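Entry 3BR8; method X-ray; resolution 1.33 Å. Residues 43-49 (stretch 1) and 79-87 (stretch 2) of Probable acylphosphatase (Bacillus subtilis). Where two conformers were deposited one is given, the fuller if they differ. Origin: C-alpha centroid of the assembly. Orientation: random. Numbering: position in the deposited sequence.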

ATOM      1  N   GLU A  43      -3.198  -4.449  -4.430  1.00  8.70           N
ATOM      2  CA  GLU A  43      -3.686  -3.084  -4.522  1.00  8.48           C
ATOM      3  C   GLU A  43      -3.606  -2.413  -3.151  1.00  7.62           C
ATOM      4  O   GLU A  43      -3.888  -3.032  -2.126  1.00  7.29           O
ATOM      5  CB  GLU A  43      -5.111  -3.036  -5.111  1.00 10.75           C
ATOM      6  CG  GLU A  43      -6.240  -3.193  -4.118  1.00 12.44           C
ATOM      7  CD  GLU A  43      -7.603  -2.979  -4.732  1.00 12.40           C
ATOM      8  OE1 GLU A  43      -7.814  -3.422  -5.878  1.00 10.91           O
ATOM      9  OE2 GLU A  43      -8.472  -2.393  -4.057  1.00 13.45           O
ATOM     10  N   ILE A  44      -3.190  -1.151  -3.149  1.00  7.64           N
ATOM     11  CA  ILE A  44      -3.054  -0.374  -1.929  1.00  7.64           C
ATOM     12  C   ILE A  44      -3.657   1.001  -2.181  1.00  8.14           C
ATOM     13  O   ILE A  44      -3.243   1.692  -3.120  1.00  8.54           O
ATOM     14  CB  ILE A  44      -1.568  -0.170  -1.534  1.00  8.04           C
ATOM     15  CG1 ILE A  44      -0.805  -1.497  -1.384  1.00  8.46           C
ATOM     16  CG2 ILE A  44      -1.484   0.654  -0.245  1.00  8.37           C
ATOM     17  CD1 ILE A  44       0.716  -1.328  -1.249  1.00  8.62           C
ATOM     18  N   LEU A  45      -4.640   1.381  -1.365  1.00  8.39           N
ATOM     19  CA  LEU A  45      -5.153   2.742  -1.369  1.00  8.91           C
ATOM     20  C   LEU A  45      -4.651   3.390  -0.089  1.00  8.56           C
ATOM     21  O   LEU A  45      -4.890   2.862   1.002  1.00  8.56           O
ATOM     22  CB  LEU A  45      -6.683   2.731  -1.412  1.00 10.27           C
ATOM     23  CG  LEU A  45      -7.430   4.040  -1.640  1.00 13.54           C
ATOM     24  CD1 LEU A  45      -7.608   4.873  -0.363  1.00 14.51           C
ATOM     25  CD2 LEU A  45      -6.806   4.826  -2.778  1.00 17.98           C
ATOM     26  N   ALA A  46      -3.933   4.505  -0.214  1.00  8.84           N
ATOM     27  CA  ALA A  46      -3.384   5.164   0.968  1.00  8.49           C
ATOM     28  C   ALA A  46      -3.619   6.669   0.899  1.00  9.22           C
ATOM     29  O   ALA A  46      -3.377   7.288  -0.140  1.00  9.88           O
ATOM     30  CB  ALA A  46      -1.903   4.862   1.109  1.00  9.05           C
ATOM     31  N   GLU A  47      -4.060   7.250   2.010  1.00  9.39           N
ATOM     32  CA  GLU A  47      -4.419   8.660   2.131  0.50 11.03           C
ATOM     33  C   GLU A  47      -3.647   9.229   3.328  1.00 10.06           C
ATOM     34  O   GLU A  47      -3.662   8.681   4.401  1.00  9.70           O
ATOM     35  CB  GLU A  47      -5.928   8.856   2.351  0.50 12.17           C
ATOM     36  CG  GLU A  47      -6.838   8.288   1.253  0.50 15.39           C
ATOM     37  CD  GLU A  47      -8.327   8.584   1.455  0.50 17.22           C
ATOM     38  OE1 GLU A  47      -8.727   9.047   2.547  0.50 19.59           O
ATOM     39  OE2 GLU A  47      -9.109   8.361   0.504  0.50 20.47           O
ATOM     40  N   GLY A  48      -3.042  10.397   3.141  1.00  9.65           N
ATOM     41  CA  GLY A  48      -2.346  11.059   4.246  1.00 10.42           C
ATOM     42  C   GLY A  48      -1.468  12.189   3.741  1.00 10.54           C
ATOM     43  O   GLY A  48      -1.563  12.581   2.564  1.00 11.40           O
ATOM     44  N   PRO A  49      -0.613  12.728   4.625  1.00 11.19           N
ATOM     45  CA  PRO A  49       0.306  13.784   4.228  1.00 11.77           C
ATOM     46  C   PRO A  49       1.362  13.295   3.254  1.00 10.69           C
ATOM     47  O   PRO A  49       1.744  12.117   3.253  1.00 10.06           O
ATOM     48  CB  PRO A  49       0.963  14.209   5.545  1.00 12.36           C
ATOM     49  CG  PRO A  49       0.148  13.606   6.637  1.00 13.06           C
ATOM     50  CD  PRO A  49      -0.484  12.385   6.054  1.00 10.90           C
ATOM     51  N   SER A  79      -8.620  14.194  -4.135  1.00 38.38           N
ATOM     52  CA  SER A  79      -9.928  13.828  -3.605  1.00 41.35           C
ATOM     53  C   SER A  79      -9.820  12.621  -2.676  1.00 37.06           C
ATOM     54  O   SER A  79      -9.654  11.483  -3.129  1.00 37.01           O
ATOM     55  CB  SER A  79     -10.909  13.548  -4.746  1.00 48.91           C
ATOM     56  N   LEU A  80      -9.899  12.881  -1.376  1.00 35.06           N
ATOM     57  CA  LEU A  80      -9.846  11.817  -0.376  1.00 32.23           C
ATOM     58  C   LEU A  80     -11.251  11.417   0.053  1.00 35.48           C
ATOM     59  O   LEU A  80     -12.129  12.269   0.210  1.00 39.98           O
ATOM     60  CB  LEU A  80      -9.023  12.254   0.839  1.00 29.67           C
ATOM     61  CG  LEU A  80      -7.495  12.160   0.778  1.00 27.54           C
ATOM     62  CD1 LEU A  80      -6.889  13.160  -0.201  1.00 28.96           C
ATOM     63  CD2 LEU A  80      -6.925  12.369   2.172  1.00 28.43           C
ATOM     64  N   GLU A  81     -11.458  10.116   0.245  1.00 34.90           N
ATOM     65  CA  GLU A  81     -12.763   9.603   0.657  1.00 39.02           C
ATOM     66  C   GLU A  81     -12.980   9.762   2.162  1.00 37.07           C
ATOM     67  O   GLU A  81     -14.049   9.438   2.682  1.00 40.60           O
ATOM     68  CB  GLU A  81     -12.925   8.140   0.240  1.00 41.36           C
ATOM     69  N   GLY A  82     -11.958  10.266   2.853  1.00 32.95           N
ATOM     70  CA  GLY A  82     -12.033  10.495   4.292  1.00 32.64           C
ATOM     71  C   GLY A  82     -11.928   9.219   5.100  1.00 30.45           C
ATOM     72  O   GLY A  82     -12.473   9.131   6.201  1.00 32.53           O
ATOM     73  N   HIS A  83     -11.227   8.227   4.554  1.00 27.85           N
ATOM     74  CA  HIS A  83     -10.989   6.983   5.266  1.00 27.02           C
ATOM     75  C   HIS A  83     -10.304   7.230   6.595  1.00 25.94           C
ATOM     76  O   HIS A  83      -9.450   8.114   6.732  1.00 25.70           O
ATOM     77  CB  HIS A  83     -10.147   6.011   4.434  1.00 26.97           C
ATOM     78  CG  HIS A  83     -10.888   5.410   3.284  1.00 30.25           C
ATOM     79  ND1 HIS A  83     -11.741   4.336   3.427  1.00 34.66           N
ATOM     80  CD2 HIS A  83     -10.912   5.742   1.972  1.00 32.11           C
ATOM     81  CE1 HIS A  83     -12.259   4.032   2.250  1.00 39.99           C
ATOM     82  NE2 HIS A  83     -11.772   4.870   1.352  1.00 37.67           N
ATOM     83  N   HIS A  84     -10.705   6.448   7.575  1.00 29.18           N
ATOM     84  CA  HIS A  84     -10.009   6.329   8.818  1.00 30.77           C
ATOM     85  C   HIS A  84      -9.541   4.875   8.837  1.00 31.96           C
ATOM     86  O   HIS A  84     -10.196   3.995   8.306  1.00 28.42           O
ATOM     87  CB  HIS A  84     -10.968   6.570   9.995  1.00 33.48           C
ATOM     88  CG  HIS A  84     -11.386   8.001  10.171  1.00 35.12           C
ATOM     89  ND1 HIS A  84     -12.353   8.384  11.071  1.00 39.05           N
ATOM     90  CD2 HIS A  84     -10.951   9.134   9.584  1.00 34.92           C
ATOM     91  CE1 HIS A  84     -12.497   9.694  11.030  1.00 41.83           C
ATOM     92  NE2 HIS A  84     -11.669  10.170  10.121  1.00 39.27           N
ATOM     93  N   ARG A  85      -8.418   4.660   9.470  1.00 21.86           N
ATOM     94  CA  ARG A  85      -7.898   3.313   9.642  1.00 18.33           C
ATOM     95  C   ARG A  85      -7.399   2.714   8.333  1.00 13.86           C
ATOM     96  O   ARG A  85      -7.770   3.136   7.220  1.00 12.54           O
ATOM     97  CB  ARG A  85      -8.928   2.384  10.294  1.00 20.60           C
ATOM     98  CG  ARG A  85      -9.359   2.821  11.691  1.00 24.78           C
ATOM     99  N   PHE A  86      -6.533   1.728   8.495  1.00 11.54           N
ATOM    100  CA  PHE A  86      -5.959   1.031   7.372  1.00  9.40           C
ATOM    101  C   PHE A  86      -6.244  -0.456   7.530  1.00  9.59           C
ATOM    102  O   PHE A  86      -5.790  -1.103   8.488  1.00 11.42           O
ATOM    103  CB  PHE A  86      -4.463   1.307   7.237  1.00  9.04           C
ATOM    104  CG  PHE A  86      -3.917   0.879   5.917  1.00  7.68           C
ATOM    105  CD1 PHE A  86      -3.822   1.777   4.858  1.00  7.88           C
ATOM    106  CD2 PHE A  86      -3.545  -0.451   5.715  1.00  7.36           C
ATOM    107  CE1 PHE A  86      -3.334   1.359   3.638  1.00  7.81           C
ATOM    108  CE2 PHE A  86      -3.063  -0.874   4.504  1.00  8.03           C
ATOM    109  CZ  PHE A  86      -2.948   0.024   3.464  1.00  8.36           C
ATOM    110  N   SER A  87      -6.992  -0.993   6.578  1.00  9.28           N
ATOM    111  CA  SER A  87      -7.497  -2.346   6.708  1.00  9.79           C
ATOM    112  C   SER A  87      -6.917  -3.290   5.677  1.00  9.17           C
ATOM    113  O   SER A  87      -6.609  -2.885   4.556  1.00  9.22           O
ATOM    114  CB  SER A  87      -9.015  -2.321   6.560  1.00 11.40           C
ATOM    115  OG  SER A  87      -9.591  -1.561   7.599  1.00 15.35           O
TER
HETATM  116  O   HOH W   1      -8.111   9.715   5.099  1.00 22.45           O

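A carboxylate that leaves a strand and meets a loop can organise that loop by accepting hydrogen bonds from its peptide NH groups, and this pair of stretches from a probable acylphosphatase is a compact example. Residues 43 to 47 lie in a strand that begins earlier in the chain; the second stretch is loop from Ser79 to Arg85 and joins a strand only at Phe86. The nearest CA atoms are those of Glu47 and Leu80, 6.8 Å apart; no main-chain to main-chain hydrogen bond joins the stretches, and the Glu47 side chain bridges them.

The CA-to-CB bond of Glu47 points toward the loop, and the m, t rotamer (chi1 -59°, chi2 -176°) carries the carboxylate outward on an extended arm. With chi3 at -11°, the two oxygens meet successive parts of the turn. Glu47 OE2 accepts a hydrogen bond from Glu81 N at 2.9 Å, with an N-H...O angle of 159°. Glu47 OE1 receives a weak one from His83 N at 3.3 Å, where the angle falls to 138°. A water reinforces this second arm, donating to Glu47 OE1 and to His83 O, each at 2.7 Å from the water oxygen. The loop bends to bring these groups around the acid: Gly82, between the two donors, has a phi of 75°, a value that favours glycine.

Leu80 and His83 also direct their CA-to-CB bonds toward the strand. Leu80 packs along the acid's arm, its CB 3.6 Å from Glu47 OE1, so aliphatic surface lies beside the polar contact. His83 adopts chi1 -72° (m) and chi2 -81°, which turns the ring so that its CD2 lies 3.5 Å from Glu47 OE2, the oxygen sitting at the ring edge near its plane. The approach is to a polarised C-H, electrostatically favourable for a carboxylate. Leu45 CD1 comes within 4.1 Å of the same CD2 atom; the leucine's CA-to-CB bond points sideways, but its t, m rotamer brings the end of the side chain nearer.

Farther along, the chemistry becomes largely apolar. Phe86 also starts sideways, and chi1 of -166° (t) with chi2 of 94° extends its ring to the strand. There Ile44 CG2 meets Phe86 CZ at 4.0 Å, at the ring edge, while Phe86 CE1 lies 3.4 Å from Leu45 O. In all, 323 Å² is buried between the stretches, with Glu47 the most covered residue: one well-placed acid supplies both direct hydrogen bonds, and hydrocarbon packs around it.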